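Local coordinates for protein probable ribosomal RNA small subunit methyltransferase (Thermus thermophilus, PDB 3DMH) that methylates the N2 atom of a guanosine in 16S ribosomal RNA, using S-adenosylmethionine as methyl donor, at residues Ala101-Val106 with Ala128-Gly133. Residues are numbered along the deposited sequence; the frame is centred on the assembly and turned at random.
Sequences AYDLVV and ALRMGG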
loop_
_atom_site.group_PDB
_atom_site.type_symbol
_atom_site.label_atom_id
_atom_site.label_comp_id
_atom_site.label_asym_id
_atom_site.label_seq_id
_atom_site.Cartn_x
_atom_site.Cartn_y
_atom_site.Cartn_z
ATOM N N ALA A 101 24.471 -9.145 -3.089
ATOM C CA ALA A 101 24.331 -10.354 -2.292
ATOM C C ALA A 101 23.467 -11.408 -2.948
ATOM O O ALA A 101 23.184 -12.432 -2.326
ATOM C CB ALA A 101 23.782 -10.017 -0.891
ATOM N N TYR A 102 23.032 -11.160 -4.184
ATOM C CA TYR A 102 22.077 -12.059 -4.858
ATOM C C TYR A 102 22.517 -12.410 -6.253
ATOM O O TYR A 102 23.154 -11.614 -6.936
ATOM C CB TYR A 102 20.676 -11.427 -4.911
ATOM C CG TYR A 102 20.164 -11.175 -3.527
ATOM C CD1 TYR A 102 19.538 -12.177 -2.800
ATOM C CD2 TYR A 102 20.380 -9.937 -2.909
ATOM C CE1 TYR A 102 19.104 -11.958 -1.507
ATOM C CE2 TYR A 102 19.949 -9.705 -1.613
ATOM C CZ TYR A 102 19.315 -10.728 -0.918
ATOM O OH TYR A 102 18.874 -10.518 0.374
ATOM N N ASP A 103 22.176 -13.622 -6.672
ATOM C CA ASP A 103 22.454 -14.080 -8.032
ATOM C C ASP A 103 21.284 -13.808 -8.994
ATOM O O ASP A 103 21.482 -13.673 -10.211
ATOM C CB ASP A 103 22.740 -15.581 -8.015
ATOM C CG ASP A 103 23.803 -15.953 -7.012
ATOM O OD1 ASP A 103 24.940 -15.452 -7.145
ATOM O OD2 ASP A 103 23.507 -16.767 -6.110
ATOM N N LEU A 104 20.073 -13.717 -8.438
ATOM C CA LEU A 104 18.869 -13.555 -9.235
ATOM C C LEU A 104 17.898 -12.641 -8.531
ATOM O O LEU A 104 17.703 -12.781 -7.326
ATOM C CB LEU A 104 18.208 -14.930 -9.433
ATOM C CG LEU A 104 17.003 -15.013 -10.370
ATOM C CD1 LEU A 104 17.375 -14.709 -11.807
ATOM C CD2 LEU A 104 16.365 -16.407 -10.290
ATOM N N VAL A 105 17.299 -11.719 -9.281
ATOM C CA VAL A 105 16.228 -10.869 -8.732
ATOM C C VAL A 105 14.972 -11.063 -9.570
ATOM O O VAL A 105 15.041 -11.201 -10.793
ATOM C CB VAL A 105 16.662 -9.372 -8.674
ATOM C CG1 VAL A 105 15.493 -8.459 -8.273
ATOM C CG2 VAL A 105 17.800 -9.199 -7.706
ATOM N N VAL A 106 13.821 -11.077 -8.892
ATOM C CA VAL A 106 12.526 -11.125 -9.558
ATOM C C VAL A 106 11.783 -9.827 -9.251
ATOM O O VAL A 106 11.643 -9.451 -8.086
ATOM C CB VAL A 106 11.705 -12.345 -9.097
ATOM C CG1 VAL A 106 10.318 -12.309 -9.743
ATOM C CG2 VAL A 106 12.447 -13.655 -9.501
ATOM N N ALA A 128 21.306 -4.979 -5.817
ATOM C CA ALA A 128 21.216 -6.252 -5.109
ATOM C C ALA A 128 22.019 -7.363 -5.764
ATOM O O ALA A 128 22.491 -8.275 -5.081
ATOM C CB ALA A 128 19.746 -6.671 -4.990
ATOM N N LEU A 129 22.119 -7.306 -7.085
ATOM C CA LEU A 129 22.783 -8.336 -7.868
ATOM C C LEU A 129 24.302 -8.264 -7.749
ATOM O O LEU A 129 24.884 -7.180 -7.777
ATOM C CB LEU A 129 22.382 -8.221 -9.351
ATOM C CG LEU A 129 20.956 -8.691 -9.712
ATOM C CD1 LEU A 129 20.646 -8.348 -11.170
ATOM C CD2 LEU A 129 20.775 -10.183 -9.457
ATOM N N ARG A 130 24.939 -9.426 -7.642
ATOM C CA ARG A 130 26.377 -9.536 -7.893
ATOM C C ARG A 130 26.632 -9.257 -9.366
ATOM O O ARG A 130 25.728 -9.334 -10.189
ATOM C CB ARG A 130 26.878 -10.946 -7.557
ATOM C CG ARG A 130 26.346 -12.032 -8.497
ATOM C CD ARG A 130 27.109 -13.327 -8.379
ATOM N NE ARG A 130 26.492 -14.427 -9.131
ATOM C CZ ARG A 130 26.683 -14.671 -10.430
ATOM N NH1 ARG A 130 27.465 -13.882 -11.163
ATOM N NH2 ARG A 130 26.095 -15.717 -11.000
ATOM N N MET A 131 27.876 -8.966 -9.721
ATOM C CA MET A 131 28.209 -8.874 -11.131
ATOM C C MET A 131 27.908 -10.207 -11.809
ATOM O O MET A 131 28.263 -11.264 -11.281
ATOM C CB MET A 131 29.689 -8.530 -11.289
ATOM C CG MET A 131 30.108 -8.098 -12.703
ATOM S SD MET A 131 29.209 -6.666 -13.351
ATOM C CE MET A 131 29.501 -5.420 -12.111
ATOM N N GLY A 132 27.247 -10.157 -12.964
ATOM C CA GLY A 132 26.872 -11.379 -13.690
ATOM C C GLY A 132 25.545 -11.989 -13.246
ATOM O O GLY A 132 25.088 -12.977 -13.818
ATOM N N GLY A 133 24.942 -11.406 -12.212
ATOM C CA GLY A 133 23.605 -11.803 -11.736
ATOM C C GLY A 133 22.546 -11.482 -12.765
ATOM O O GLY A 133 22.799 -10.743 -13.699
#
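Val105 CG2 lies 3.6 Å from Leu129 CD2 and also approaches Ala128 CB, forming the tightly packed, apolar side of the contact. Leu129 CG stands anti to its own carbonyl carbon (chi1 -74°), which sets it 3.8 Å from Val105 CG2; CD2 also packs against the carbonyl O of Asp103. Beside this apolar patch Ala128 CB touches Tyr102 CD2 at 3.9 Å, and Ala128 O sits in the plane of the tyrosine ring, at its edge. The backbones join in a short parallel bridge: Arg130 N donates an almost straight bond to Tyr102 O (2.9 Å, 170°), whereas Ala101 N and Tyr102 N reach Ala128 O only by weak, bent bonds. This is a beta-alpha-beta unit of the Rossmann-like methyltransferase fold, parallel strands 102-108 and 133-140 joined through helix 115-128, at a place away from the cofactor and guanosine sites; a type II turn from Arg130 to Gly133 leads into the second strand. Toward solvent, partly exposed Arg130 reaches in to buried Asp103: NE gives a salt bridge to the anti side of OD1 (2.7 Å), the two charged planes 59° apart, while NH1 donates to the carbonyl O of the adjacent Met131, within the turn. Arg48 NH2 forms a salt bridge to the same OD1, and Glu47 N donates to Asp103 OD2. A methionine in place of Arg130 would probably leave Asp103 OD1 without one of its two salt-bridge partners and Met131 O without this donor.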